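AB hydrolase-1 domain-containing protein (Parabacteroides distasonis, PDB 4Q34) probably acts as an esterase of the alpha/beta hydrolase family, hydrolysing ester bonds in a substrate that remains unidentified. Local coordinates at residues Ala162-Lys166 / Thr189-Lys193; Lys46-Ala52 / Ile167-Ile173; Val128-Arg132 / Ser302-Asn306; Ala196-Pro200 / Thr297-Met301; Glu208-Pro212 / Met224-Glu228. All coordinates share one frame; numbering follows the deposited sequence.

Interaction 1. Residues Ala162-Lys166 / Thr189-Lys193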
# COMPACT_ATOMS: atom_id res chain seq x y z
N ALA A 162 1.72 -5.59 18.15
CA ALA A 162 2.36 -4.28 18.33
C ALA A 162 1.35 -3.17 17.96
O ALA A 162 1.27 -2.15 18.64
CB ALA A 162 3.62 -4.16 17.49
N LEU A 163 0.53 -3.44 16.96
CA LEU A 163 -0.48 -2.47 16.58
C LEU A 163 -1.57 -2.31 17.64
O LEU A 163 -1.92 -1.19 17.99
CB LEU A 163 -1.15 -2.90 15.27
CG LEU A 163 -2.30 -2.02 14.78
CD1 LEU A 163 -1.88 -0.55 14.68
CD2 LEU A 163 -2.80 -2.58 13.42
N PHE A 164 -2.11 -3.43 18.13
CA PHE A 164 -3.11 -3.38 19.19
C PHE A 164 -2.54 -2.77 20.45
O PHE A 164 -3.20 -2.03 21.14
CB PHE A 164 -3.70 -4.75 19.47
CG PHE A 164 -4.78 -5.13 18.51
CD1 PHE A 164 -6.05 -4.59 18.63
CD2 PHE A 164 -4.53 -5.97 17.46
CE1 PHE A 164 -7.05 -4.89 17.73
CE2 PHE A 164 -5.54 -6.32 16.58
CZ PHE A 164 -6.79 -5.75 16.71
N ASP A 165 -1.29 -3.06 20.76
CA ASP A 165 -0.68 -2.42 21.92
C ASP A 165 -0.60 -0.91 21.79
O ASP A 165 -0.75 -0.18 22.79
CB ASP A 165 0.70 -3.02 22.16
CG ASP A 165 0.63 -4.42 22.80
OD1 ASP A 165 -0.47 -4.88 23.20
OD2 ASP A 165 1.72 -5.03 22.90
N LYS A 166 -0.34 -0.45 20.60
CA LYS A 166 -0.21 0.97 20.30
C LYS A 166 -1.55 1.71 20.38
O LYS A 166 -1.61 2.77 20.99
CB LYS A 166 0.39 1.17 18.92
CG LYS A 166 0.58 2.60 18.44
CD LYS A 166 1.12 2.64 17.01
CE LYS A 166 1.10 4.05 16.44
NZ LYS A 166 2.04 4.94 17.19
N THR A 189 -1.46 -9.98 23.10
CA THR A 189 -1.90 -8.65 23.46
C THR A 189 -3.13 -8.77 24.33
O THR A 189 -3.88 -9.73 24.21
CB THR A 189 -2.18 -7.79 22.21
OG1 THR A 189 -2.60 -6.49 22.62
CG2 THR A 189 -3.32 -8.36 21.37
N ARG A 190 -3.29 -7.80 25.24
CA ARG A 190 -4.50 -7.62 26.04
C ARG A 190 -5.59 -6.84 25.31
O ARG A 190 -6.74 -6.86 25.73
CB ARG A 190 -4.15 -6.86 27.34
CG ARG A 190 -3.42 -7.70 28.38
CD ARG A 190 -4.37 -8.55 29.22
NE ARG A 190 -5.08 -7.77 30.23
CZ ARG A 190 -6.02 -8.28 31.03
NH1 ARG A 190 -6.34 -9.56 30.93
NH2 ARG A 190 -6.61 -7.51 31.92
N ASN A 191 -5.23 -6.21 24.20
CA ASN A 191 -6.05 -5.19 23.58
C ASN A 191 -6.98 -5.67 22.43
O ASN A 191 -7.52 -4.85 21.69
CB ASN A 191 -5.18 -4.07 23.10
CG ASN A 191 -4.81 -3.13 24.23
OD1 ASN A 191 -5.37 -3.22 25.34
ND2 ASN A 191 -3.94 -2.18 23.96
N ILE A 192 -7.16 -6.98 22.29
CA ILE A 192 -8.20 -7.49 21.38
C ILE A 192 -9.47 -7.74 22.17
O ILE A 192 -9.55 -8.63 23.03
CB ILE A 192 -7.74 -8.76 20.62
CG1 ILE A 192 -6.72 -8.37 19.57
CG2 ILE A 192 -8.95 -9.44 19.94
CD1 ILE A 192 -5.89 -9.53 19.06
N LYS A 193 -10.51 -6.98 21.86
CA LYS A 193 -11.77 -7.11 22.58
C LYS A 193 -12.69 -8.21 22.00
O LYS A 193 -13.60 -8.65 22.66
CB LYS A 193 -12.55 -5.77 22.55
CG LYS A 193 -11.91 -4.61 23.33
CD LYS A 193 -12.10 -4.76 24.82
CE LYS A 193 -13.56 -4.57 25.25
NZ LYS A 193 -13.63 -4.54 26.74
O HOH W 1 -1.40 -5.78 25.67
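Asp165 and Thr189 supply the polar side of this contact. Thr189 OG1 gives its proton to Asp165 OD1 at 2.7 Å, reaching the syn side of the carboxylate from out of its plane. The same hydroxyl oxygen accepts the backbone N-H of Asn191, with Thr189 OG1 to Asn191 N at 3.1 Å. The torsion behind this ST turn sets OG1 opposite the backbone N of Thr189 (chi1 -180°), beside its carbonyl and hence facing the chain that follows. A water links Asp165 to the backbone of Arg190: it donates to Asp165 OD1 at 2.8 Å and accepts from Arg190 N, so OD1 takes two bonds. Asn191 makes the remaining hydrogen bond, its ND2 lying 2.9 Å from Phe164 O. The donor stands 39° above the carbonyl plane, while the acceptor lies close to the plane of the Asn191 amide.

In the fold, the last turn of helix 153-167 is thereby tied to the loop that enters strand 192-198, a parallel strand of the central sheet.

The apolar part is a CH-pi contact. Ile192 CG1 sits 3.6 Å from the centroid of the Phe164 ring and only 3° off its normal, squarely over one face. The CB of Phe164 meets Asn191 CB at 4.0 Å, and Asn191 O approaches CD1 of Phe164 to 3.4 Å. Leu186 also packs on Ile192, and Val50 on Phe164.

Interaction 2. Residues Lys46-Ala52 / Ile167-Ile173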
# COMPACT_ATOMS: atom_id res chain seq x y z
N LYS A 46 -15.88 3.90 20.54
CA LYS A 46 -14.82 3.61 21.49
C LYS A 46 -13.73 2.66 20.99
O LYS A 46 -12.55 2.82 21.31
CB LYS A 46 -15.44 3.01 22.74
CG LYS A 46 -14.45 2.88 23.87
CD LYS A 46 -15.07 2.38 25.16
CE LYS A 46 -14.06 2.53 26.29
NZ LYS A 46 -14.20 1.45 27.29
N TYR A 47 -14.10 1.66 20.20
CA TYR A 47 -13.18 0.62 19.80
C TYR A 47 -12.92 0.70 18.31
O TYR A 47 -13.87 0.68 17.52
CB TYR A 47 -13.67 -0.79 20.16
CG TYR A 47 -13.94 -0.95 21.63
CD1 TYR A 47 -12.92 -0.91 22.56
CD2 TYR A 47 -15.24 -1.07 22.08
CE1 TYR A 47 -13.18 -1.07 23.90
CE2 TYR A 47 -15.52 -1.22 23.43
CZ TYR A 47 -14.48 -1.22 24.33
OH TYR A 47 -14.78 -1.37 25.67
N PRO A 48 -11.64 0.83 17.92
CA PRO A 48 -11.31 0.81 16.53
C PRO A 48 -11.46 -0.60 15.95
O PRO A 48 -11.38 -1.59 16.70
CB PRO A 48 -9.82 1.22 16.52
CG PRO A 48 -9.31 0.87 17.89
CD PRO A 48 -10.47 1.13 18.78
N LEU A 49 -11.66 -0.64 14.65
CA LEU A 49 -11.62 -1.86 13.87
C LEU A 49 -10.27 -2.00 13.14
O LEU A 49 -9.84 -1.09 12.45
CB LEU A 49 -12.76 -1.88 12.88
CG LEU A 49 -14.15 -1.62 13.41
CD1 LEU A 49 -15.14 -1.68 12.29
CD2 LEU A 49 -14.52 -2.60 14.52
N VAL A 50 -9.62 -3.16 13.29
CA VAL A 50 -8.37 -3.48 12.64
C VAL A 50 -8.64 -4.64 11.69
O VAL A 50 -9.19 -5.66 12.10
CB VAL A 50 -7.30 -3.87 13.68
CG1 VAL A 50 -6.03 -4.29 12.97
CG2 VAL A 50 -7.08 -2.74 14.68
N PHE A 51 -8.26 -4.45 10.43
CA PHE A 51 -8.55 -5.42 9.38
C PHE A 51 -7.32 -6.15 8.91
O PHE A 51 -6.32 -5.51 8.55
CB PHE A 51 -9.23 -4.70 8.20
CG PHE A 51 -10.58 -4.14 8.52
CD1 PHE A 51 -11.73 -4.89 8.39
CD2 PHE A 51 -10.72 -2.85 8.95
CE1 PHE A 51 -12.97 -4.39 8.68
CE2 PHE A 51 -11.97 -2.33 9.24
CZ PHE A 51 -13.10 -3.09 9.11
N ALA A 52 -7.39 -7.48 8.88
CA ALA A 52 -6.27 -8.34 8.45
C ALA A 52 -6.63 -9.25 7.27
O ALA A 52 -7.50 -10.13 7.37
CB ALA A 52 -5.83 -9.23 9.60
N ILE A 167 -2.58 1.18 19.73
CA ILE A 167 -3.82 1.92 19.56
C ILE A 167 -4.85 1.68 20.64
O ILE A 167 -5.87 2.38 20.68
CB ILE A 167 -4.45 1.69 18.18
CG1 ILE A 167 -4.97 0.25 18.00
CG2 ILE A 167 -3.44 2.03 17.12
CD1 ILE A 167 -5.75 0.10 16.71
N GLY A 168 -4.63 0.70 21.49
CA GLY A 168 -5.58 0.41 22.55
C GLY A 168 -6.61 -0.63 22.18
O GLY A 168 -6.55 -1.24 21.08
N PRO A 169 -7.51 -0.93 23.13
CA PRO A 169 -8.50 -1.98 22.93
C PRO A 169 -9.26 -1.77 21.63
O PRO A 169 -9.69 -0.65 21.35
CB PRO A 169 -9.40 -1.84 24.15
CG PRO A 169 -8.45 -1.41 25.22
CD PRO A 169 -7.54 -0.42 24.51
N GLY A 170 -9.35 -2.84 20.82
CA GLY A 170 -10.06 -2.79 19.54
C GLY A 170 -10.58 -4.14 19.14
O GLY A 170 -10.45 -5.13 19.84
N VAL A 171 -11.17 -4.17 17.97
CA VAL A 171 -11.77 -5.36 17.42
C VAL A 171 -10.96 -5.77 16.20
O VAL A 171 -10.61 -4.93 15.36
CB VAL A 171 -13.23 -5.08 16.98
CG1 VAL A 171 -13.84 -6.30 16.33
CG2 VAL A 171 -14.06 -4.61 18.16
N PHE A 172 -10.69 -7.08 16.09
CA PHE A 172 -9.85 -7.63 15.03
C PHE A 172 -10.77 -8.33 14.04
O PHE A 172 -11.54 -9.23 14.43
CB PHE A 172 -8.82 -8.62 15.59
CG PHE A 172 -7.55 -8.79 14.77
CD1 PHE A 172 -7.22 -7.98 13.70
CD2 PHE A 172 -6.64 -9.78 15.14
CE1 PHE A 172 -6.03 -8.14 13.01
CE2 PHE A 172 -5.44 -9.94 14.45
CZ PHE A 172 -5.14 -9.15 13.37
N ILE A 173 -10.74 -7.85 12.80
CA ILE A 173 -11.56 -8.41 11.71
C ILE A 173 -10.59 -9.05 10.73
O ILE A 173 -9.77 -8.35 10.15
CB ILE A 173 -12.36 -7.33 10.95
CG1 ILE A 173 -12.99 -6.32 11.92
CG2 ILE A 173 -13.41 -7.99 10.05
CD1 ILE A 173 -14.00 -6.93 12.85
O HOH W 2 -10.34 1.61 22.58
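Strands 49-52 and 170-173 run parallel at a closest axis distance of 4.8 Å and an angle of 22°, with Leu49, Val50 and Phe51 paired to Val171, Phe172 and Ile173. The bonds alternate as parallel pairing demands: Val171 N to Pro48 O is 2.9 Å, Val50 N to Val171 O 2.9 Å, Ile173 N to Val50 O 2.8 Å and Ala52 N to Ile173 O 2.8 Å. All four are close to straight.

Leu49 and Val171 lie side by side on one face of the sheet, with Leu49 CD2 against Val171 CB at 3.7 Å. On the other face Phe172 swings its ring toward the neighbouring strand, CG placed away from the backbone N (chi1 -154°). The ring brings CD1 edge-on to Val50 O at 3.4 Å and CE1 to Ala52 CB at 3.6 Å. Val50 CG2 and Pro48 CG share Ile167 CD1. Helix 153-167 covers this face, Phe164 meeting the Phe172 ring edge-to-face and Tyr160 touching it. A leucine in place of Phe172 would probably open a gap beside Ala52 and leave Phe164 without its aromatic mate.

At the strand entrance a water donates to both Lys46 O and Pro169 O, bridging the segments where regular pairing has not begun. Deeper in, facing peptide groups pair, others bond to strands 83-87 and 192-198, and hydrocarbon packs both faces, as suits a buried sheet core.

Interaction 3. Residues Val128-Arg132 / Ser302-Asn306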
# COMPACT_ATOMS: atom_id res chain seq x y z
N VAL A 128 -24.07 -16.19 -8.10
CA VAL A 128 -22.91 -15.71 -7.34
C VAL A 128 -22.99 -14.20 -7.19
O VAL A 128 -23.37 -13.49 -8.12
CB VAL A 128 -21.55 -16.19 -7.94
CG1 VAL A 128 -21.23 -15.48 -9.26
CG2 VAL A 128 -20.42 -16.05 -6.94
N GLN A 129 -22.55 -13.70 -6.03
CA GLN A 129 -22.62 -12.28 -5.68
C GLN A 129 -21.33 -11.57 -6.14
O GLN A 129 -20.59 -10.97 -5.36
CB GLN A 129 -22.78 -12.14 -4.15
CG GLN A 129 -24.11 -12.61 -3.60
CD GLN A 129 -25.25 -11.64 -3.83
OE1 GLN A 129 -25.07 -10.55 -4.35
NE2 GLN A 129 -26.46 -12.04 -3.44
N PHE A 130 -21.08 -11.67 -7.43
CA PHE A 130 -19.84 -11.20 -8.03
C PHE A 130 -20.19 -10.74 -9.45
O PHE A 130 -20.94 -11.43 -10.22
CB PHE A 130 -18.80 -12.33 -7.99
CG PHE A 130 -17.39 -11.92 -8.28
CD1 PHE A 130 -16.90 -11.84 -9.60
CD2 PHE A 130 -16.53 -11.67 -7.23
CE1 PHE A 130 -15.60 -11.53 -9.87
CE2 PHE A 130 -15.20 -11.34 -7.48
CZ PHE A 130 -14.74 -11.25 -8.80
N LYS A 131 -19.71 -9.55 -9.80
CA LYS A 131 -19.95 -8.99 -11.13
C LYS A 131 -19.20 -9.79 -12.19
O LYS A 131 -18.05 -10.17 -11.98
CB LYS A 131 -19.58 -7.51 -11.19
CG LYS A 131 -20.36 -6.81 -12.31
CD LYS A 131 -20.00 -5.34 -12.47
CE LYS A 131 -20.73 -4.72 -13.66
NZ LYS A 131 -20.54 -3.25 -13.61
N ARG A 132 -19.84 -10.05 -13.32
CA ARG A 132 -19.34 -11.04 -14.28
C ARG A 132 -18.54 -10.46 -15.45
O ARG A 132 -18.25 -11.17 -16.39
CB ARG A 132 -20.51 -11.89 -14.83
CG ARG A 132 -21.19 -12.79 -13.81
CD ARG A 132 -22.66 -12.97 -14.19
NE ARG A 132 -23.28 -14.18 -13.66
CZ ARG A 132 -23.45 -14.44 -12.37
NH1 ARG A 132 -23.02 -13.60 -11.45
NH2 ARG A 132 -24.04 -15.57 -12.00
N SER A 302 -16.43 -8.07 -0.02
CA SER A 302 -16.37 -7.30 -1.30
C SER A 302 -17.39 -7.77 -2.34
O SER A 302 -17.44 -7.26 -3.45
CB SER A 302 -14.94 -7.28 -1.89
OG SER A 302 -14.42 -8.60 -2.11
N ASP A 303 -18.18 -8.76 -1.96
CA ASP A 303 -19.23 -9.29 -2.84
C ASP A 303 -20.32 -8.23 -3.12
O ASP A 303 -20.39 -7.21 -2.43
CB ASP A 303 -19.87 -10.52 -2.20
CG ASP A 303 -19.02 -11.78 -2.32
OD1 ASP A 303 -18.06 -11.86 -3.13
OD2 ASP A 303 -19.33 -12.72 -1.56
N LEU A 304 -21.21 -8.51 -4.07
CA LEU A 304 -22.27 -7.56 -4.46
C LEU A 304 -23.19 -7.20 -3.33
O LEU A 304 -23.72 -6.09 -3.34
CB LEU A 304 -23.10 -8.10 -5.63
CG LEU A 304 -22.31 -8.24 -6.94
CD1 LEU A 304 -23.19 -8.97 -7.96
CD2 LEU A 304 -21.88 -6.89 -7.49
N ASN A 305 -23.38 -8.11 -2.36
CA ASN A 305 -24.27 -7.86 -1.21
C ASN A 305 -23.47 -7.49 0.04
O ASN A 305 -23.90 -7.78 1.16
CB ASN A 305 -25.13 -9.11 -0.92
CG ASN A 305 -24.30 -10.33 -0.57
OD1 ASN A 305 -23.07 -10.34 -0.68
ND2 ASN A 305 -24.96 -11.37 -0.07
N ASN A 306 -22.31 -6.88 -0.15
CA ASN A 306 -21.43 -6.63 0.98
C ASN A 306 -22.01 -5.67 2.03
O ASN A 306 -21.62 -5.72 3.20
CB ASN A 306 -20.02 -6.21 0.57
CG ASN A 306 -19.94 -4.83 -0.06
OD1 ASN A 306 -20.89 -4.29 -0.57
ND2 ASN A 306 -18.73 -4.24 0.01
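Gln129 and Leu304 hold the centre of this loop-to-loop contact. Leu304 N donates to Gln129 O at 2.8 Å, approaching from above, 50° out of the carbonyl plane. Asp303 CB comes within 3.3 Å of the same oxygen. The Leu304 side chain wraps past this bond: its CB meets Gln129 OE1 at 3.4 Å, and its CD1 reaches Phe130 N at 3.5 Å.

The side-chain amides of Gln129 and Asn305 stack face against face, their planes 4° apart, with Gln129 CD 3.6 Å from Asn305 CG. Two torsions bring them together. Gln129 is bent at chi2, and Asn305 CG lies between its own backbone N and carbonyl (chi1 61°), which lays each amide flat against the other. No hydrogen bond links the two.

A second shell holds these groups. Gln129 NE2 donates to His294 O, and Asn305 OD1 accepts from Asn296 ND2. That same Asn296 ND2 also serves Asp303 OD2, while Asp303 OD1 is bonded to Thr297 OG1. One neighbouring loop thus grips the stacked amides and the carboxylate alike, which would limit their freedom to turn. The Phe130 side chain leaves the backbone away from 302-306, and its ring meets Tyr140 edge-to-face.

Backbone shape completes the account. Gln129 is the centre of an inverse gamma turn, and Asp303 to Asn306 forms a type I beta turn that leads directly into helix 306-319. What results is turn-against-turn packing, joining the loop before helix 134-142 to the long connection after strand 283-287, the region where alpha/beta hydrolases usually carry their histidine.

Interaction 4. Residues Ala196-Pro200 / Thr297-Met301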
# COMPACT_ATOMS: atom_id res chain seq x y z
N ALA A 196 -13.83 -11.00 14.66
CA ALA A 196 -14.72 -11.47 13.60
C ALA A 196 -13.85 -11.96 12.46
O ALA A 196 -13.00 -11.21 11.96
CB ALA A 196 -15.63 -10.35 13.09
N SER A 197 -14.12 -13.17 11.99
CA SER A 197 -13.32 -13.75 10.92
C SER A 197 -14.16 -14.23 9.76
O SER A 197 -15.13 -15.00 9.96
CB SER A 197 -12.44 -14.89 11.47
OG SER A 197 -11.49 -15.31 10.50
N TYR A 198 -13.77 -13.79 8.56
CA TYR A 198 -14.41 -14.24 7.33
C TYR A 198 -13.63 -15.42 6.75
O TYR A 198 -12.42 -15.30 6.47
CB TYR A 198 -14.50 -13.11 6.28
CG TYR A 198 -15.48 -12.06 6.72
CD1 TYR A 198 -16.84 -12.18 6.45
CD2 TYR A 198 -15.05 -11.04 7.50
CE1 TYR A 198 -17.74 -11.27 6.95
CE2 TYR A 198 -15.92 -10.10 8.00
CZ TYR A 198 -17.29 -10.21 7.71
OH TYR A 198 -18.20 -9.31 8.22
N GLU A 199 -14.30 -16.56 6.64
CA GLU A 199 -13.72 -17.76 6.04
C GLU A 199 -12.28 -18.04 6.49
O GLU A 199 -11.38 -18.16 5.67
CB GLU A 199 -13.77 -17.72 4.51
CG GLU A 199 -15.21 -17.58 4.02
CD GLU A 199 -15.58 -18.47 2.85
OE1 GLU A 199 -14.67 -18.98 2.16
OE2 GLU A 199 -16.81 -18.65 2.60
N PRO A 200 -12.06 -18.17 7.81
CA PRO A 200 -10.74 -18.54 8.28
C PRO A 200 -10.27 -19.89 7.75
O PRO A 200 -11.06 -20.77 7.45
CB PRO A 200 -10.90 -18.58 9.82
CG PRO A 200 -12.35 -18.78 10.04
CD PRO A 200 -13.02 -18.06 8.90
N THR A 297 -19.06 -15.54 -2.06
CA THR A 297 -17.79 -16.13 -2.40
C THR A 297 -16.94 -16.16 -1.11
O THR A 297 -17.40 -15.92 -0.02
CB THR A 297 -17.09 -15.29 -3.51
OG1 THR A 297 -16.62 -14.04 -2.92
CG2 THR A 297 -18.04 -15.01 -4.67
N HIS A 298 -15.69 -16.53 -1.27
CA HIS A 298 -14.70 -16.49 -0.20
C HIS A 298 -14.43 -15.08 0.27
O HIS A 298 -13.89 -14.97 1.32
CB HIS A 298 -13.43 -17.14 -0.71
CG HIS A 298 -12.28 -17.08 0.24
ND1 HIS A 298 -12.30 -17.69 1.47
CD2 HIS A 298 -11.03 -16.60 0.08
CE1 HIS A 298 -11.14 -17.51 2.07
NE2 HIS A 298 -10.35 -16.84 1.25
N PHE A 299 -14.82 -14.05 -0.50
CA PHE A 299 -14.67 -12.64 -0.06
C PHE A 299 -16.02 -11.94 0.17
O PHE A 299 -16.40 -11.04 -0.60
CB PHE A 299 -13.93 -11.79 -1.09
CG PHE A 299 -12.50 -12.12 -1.27
CD1 PHE A 299 -12.10 -13.27 -1.90
CD2 PHE A 299 -11.52 -11.22 -0.91
CE1 PHE A 299 -10.78 -13.57 -2.07
CE2 PHE A 299 -10.18 -11.50 -1.12
CZ PHE A 299 -9.81 -12.70 -1.69
N PRO A 300 -16.74 -12.33 1.22
CA PRO A 300 -18.07 -11.72 1.41
C PRO A 300 -18.04 -10.23 1.63
O PRO A 300 -19.01 -9.53 1.28
CB PRO A 300 -18.60 -12.43 2.67
CG PRO A 300 -17.86 -13.72 2.72
CD PRO A 300 -16.51 -13.41 2.18
N MSE A 301 -16.94 -9.73 2.16
CA MSE A 301 -16.78 -8.28 2.39
C MSE A 301 -16.72 -7.48 1.15
O MSE A 301 -16.92 -6.27 1.23
CB MSE A 301 -15.52 -7.98 3.31
CG MSE A 301 -14.15 -8.15 2.62
SE MSE A 301 -13.61 -9.93 2.09
CE MSE A 301 -13.57 -10.71 3.82
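Glu199 and His298 meet at what is probably the catalytic site: His298 lies in the usual histidine loop of alpha/beta hydrolases, after the last strand, and Glu199 is placed as in those relatives whose acid follows the sixth strand rather than the seventh. Ser176, touching His298 and lying between strand 170-175 and helix 178-185, has the position of the nucleophile elbow, so the three are consistent with a triad.

His298 ND1 donates to Glu199 OE1 at 2.8 Å and 166°. The oxygen lies in the plane of the imidazole, at the ring edge, but is met on its anti side and 31° out of the carboxylate plane. The imidazole gets there because CG of His298 lies opposite the backbone N (chi1 176°), which carries the ring toward Glu199. The carboxylate has further partners: OE1 forms a salt bridge with Arg117, and OE2 accepts from Gly247 N, so its orientation is held from several directions. Close by, Thr297 OG1 accepts from Phe299 N at 3.0 Å, an ST turn shaping the histidine loop.

The apolar half involves Tyr198. Selenomethionine Met301 lays CE 3.6 Å from Tyr198 CB and 3.7 Å from Tyr198 CG, and Pro300 CG approaches Tyr198 CD1 at 4.2 Å.

Around this core, Tyr198 stacks with Tyr245 of strand 242-246 and touches Ile173 of strand 170-175, while Val309 and Leu313 of helix 306-319 pack against it.

Interaction 5. Residues Glu208-Pro212 / Met224-Glu228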
# COMPACT_ATOMS: atom_id res chain seq x y z
N GLU A 208 -4.66 -30.37 23.47
CA GLU A 208 -3.89 -31.56 23.25
C GLU A 208 -4.69 -32.75 23.66
O GLU A 208 -5.33 -32.75 24.72
CB GLU A 208 -2.60 -31.48 24.08
CG GLU A 208 -1.62 -30.49 23.48
CD GLU A 208 -0.57 -29.94 24.45
OE1 GLU A 208 -0.70 -30.16 25.66
OE2 GLU A 208 0.38 -29.24 23.99
N GLY A 209 -4.72 -33.76 22.79
CA GLY A 209 -5.46 -34.97 23.04
C GLY A 209 -6.93 -34.93 22.66
O GLY A 209 -7.59 -35.95 22.77
N GLN A 210 -7.42 -33.78 22.19
CA GLN A 210 -8.83 -33.56 21.85
C GLN A 210 -8.99 -33.09 20.42
O GLN A 210 -9.98 -32.48 20.11
CB GLN A 210 -9.42 -32.47 22.76
CG GLN A 210 -9.31 -32.75 24.24
CD GLN A 210 -10.06 -33.99 24.62
OE1 GLN A 210 -11.19 -34.20 24.18
NE2 GLN A 210 -9.44 -34.83 25.42
N LEU A 211 -7.99 -33.34 19.56
CA LEU A 211 -8.08 -32.97 18.15
C LEU A 211 -9.21 -33.76 17.47
O LEU A 211 -9.16 -35.01 17.41
CB LEU A 211 -6.76 -33.26 17.46
CG LEU A 211 -6.34 -32.56 16.19
CD1 LEU A 211 -6.39 -31.04 16.31
CD2 LEU A 211 -4.93 -33.00 15.82
N PRO A 212 -10.25 -33.06 17.00
CA PRO A 212 -11.36 -33.81 16.38
C PRO A 212 -10.95 -34.45 15.07
O PRO A 212 -10.08 -33.94 14.37
CB PRO A 212 -12.45 -32.75 16.16
CG PRO A 212 -11.78 -31.43 16.31
CD PRO A 212 -10.45 -31.60 16.96
N MSE A 224 -1.52 -29.67 8.45
CA MSE A 224 -2.70 -30.17 9.18
C MSE A 224 -3.49 -28.94 9.59
O MSE A 224 -2.93 -27.96 10.01
CB MSE A 224 -2.38 -31.08 10.38
CG MSE A 224 -3.57 -32.00 10.66
SE MSE A 224 -3.29 -33.21 12.19
CE MSE A 224 -3.07 -34.89 11.19
N GLU A 225 -4.81 -29.01 9.42
CA GLU A 225 -5.73 -27.86 9.61
C GLU A 225 -5.91 -27.49 11.07
O GLU A 225 -6.00 -26.33 11.39
CB GLU A 225 -7.10 -28.19 9.04
CG GLU A 225 -8.17 -27.12 9.25
CD GLU A 225 -7.91 -25.84 8.48
OE1 GLU A 225 -7.15 -25.88 7.48
OE2 GLU A 225 -8.53 -24.80 8.84
N GLY A 226 -6.05 -28.48 11.92
CA GLY A 226 -6.09 -28.23 13.36
C GLY A 226 -4.70 -28.41 13.95
O GLY A 226 -3.91 -29.23 13.46
N ILE A 227 -4.41 -27.68 15.03
CA ILE A 227 -3.18 -27.88 15.80
C ILE A 227 -3.52 -28.11 17.27
O ILE A 227 -4.57 -27.70 17.75
CB ILE A 227 -2.22 -26.70 15.68
CG1 ILE A 227 -2.88 -25.39 16.17
CG2 ILE A 227 -1.73 -26.58 14.25
CD1 ILE A 227 -1.91 -24.22 16.33
N GLU A 228 -2.65 -28.81 17.96
CA GLU A 228 -2.83 -29.10 19.36
C GLU A 228 -2.09 -28.04 20.16
O GLU A 228 -0.94 -27.70 19.84
CB GLU A 228 -2.35 -30.51 19.69
CG GLU A 228 -3.29 -31.60 19.21
CD GLU A 228 -2.77 -32.99 19.54
OE1 GLU A 228 -1.80 -33.42 18.89
OE2 GLU A 228 -3.32 -33.65 20.44
O HOH W 3 1.25 -29.49 21.46
O HOH W 4 -5.67 -35.21 19.83
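Glu228 and Gly209 make the one direct hydrogen bond of this surface contact. Gly209 N lies 2.7 Å from Glu228 OE2, the N-H pointing almost exactly at the oxygen (176°), which is met nearly along its C-O bond. Gly209 has a positive phi, easy for glycine, at the turn where its N-H meets the carboxylate.

Water extends the polar set. One molecule donates to Glu228 OE2 at 2.9 Å and accepts from Leu211 N at 3.0 Å, so OE2 receives two bonds, one from the loop backbone and one from water. Another donates to Glu208 OE2 at 2.7 Å and reaches Glu228 O at 3.3 Å. The carboxylates of Glu208 and Glu228 stay apart, their OE2 atoms 6.8 Å from each other.

Leu211 provides the apolar packing. Its CG lies opposite the backbone N (chi1 -157°), directing the branches at the strand: CD1 rests 3.9 Å from Gly226 C, and CD2 is 4.0 Å from Glu228 CG. With only a methyl group at Leu211, as in alanine, the backbone at Gly226 would probably be left uncovered and Glu228 CG would lose its packing partner. Phe206 of strand 204-207 also touches Leu211.

Strands 204-207 and 226-229 form a small parallel sheet of their own, and the 208-212 loop folds back along the second strand. The pair belongs to an excursion between strands 192-198 and 242-246 of the main sheet, a place where many alpha/beta hydrolases carry an insertion.

Interactions 1 and 2 are neighbours, centres about 8 Å apart, and their segments alternate along the chain. Backbone bonding between strands 170-175 and 192-198 joins them in the central sheet. Strand 192-198 runs on to interaction 4, about 22 Å from the centre of interaction 1, so one strand links the helix-packed end of the sheet to the probable active site. Interaction 3 lies about 13 Å from interaction 4; both use the connection before helix 306-319, and interaction 4 is nested within the loop that interaction 3 closes. Interaction 5, nested within interaction 4, stands about 23 Å from it at the surface. Shared strands and connections thus join strand pairing, probable site and outer loops.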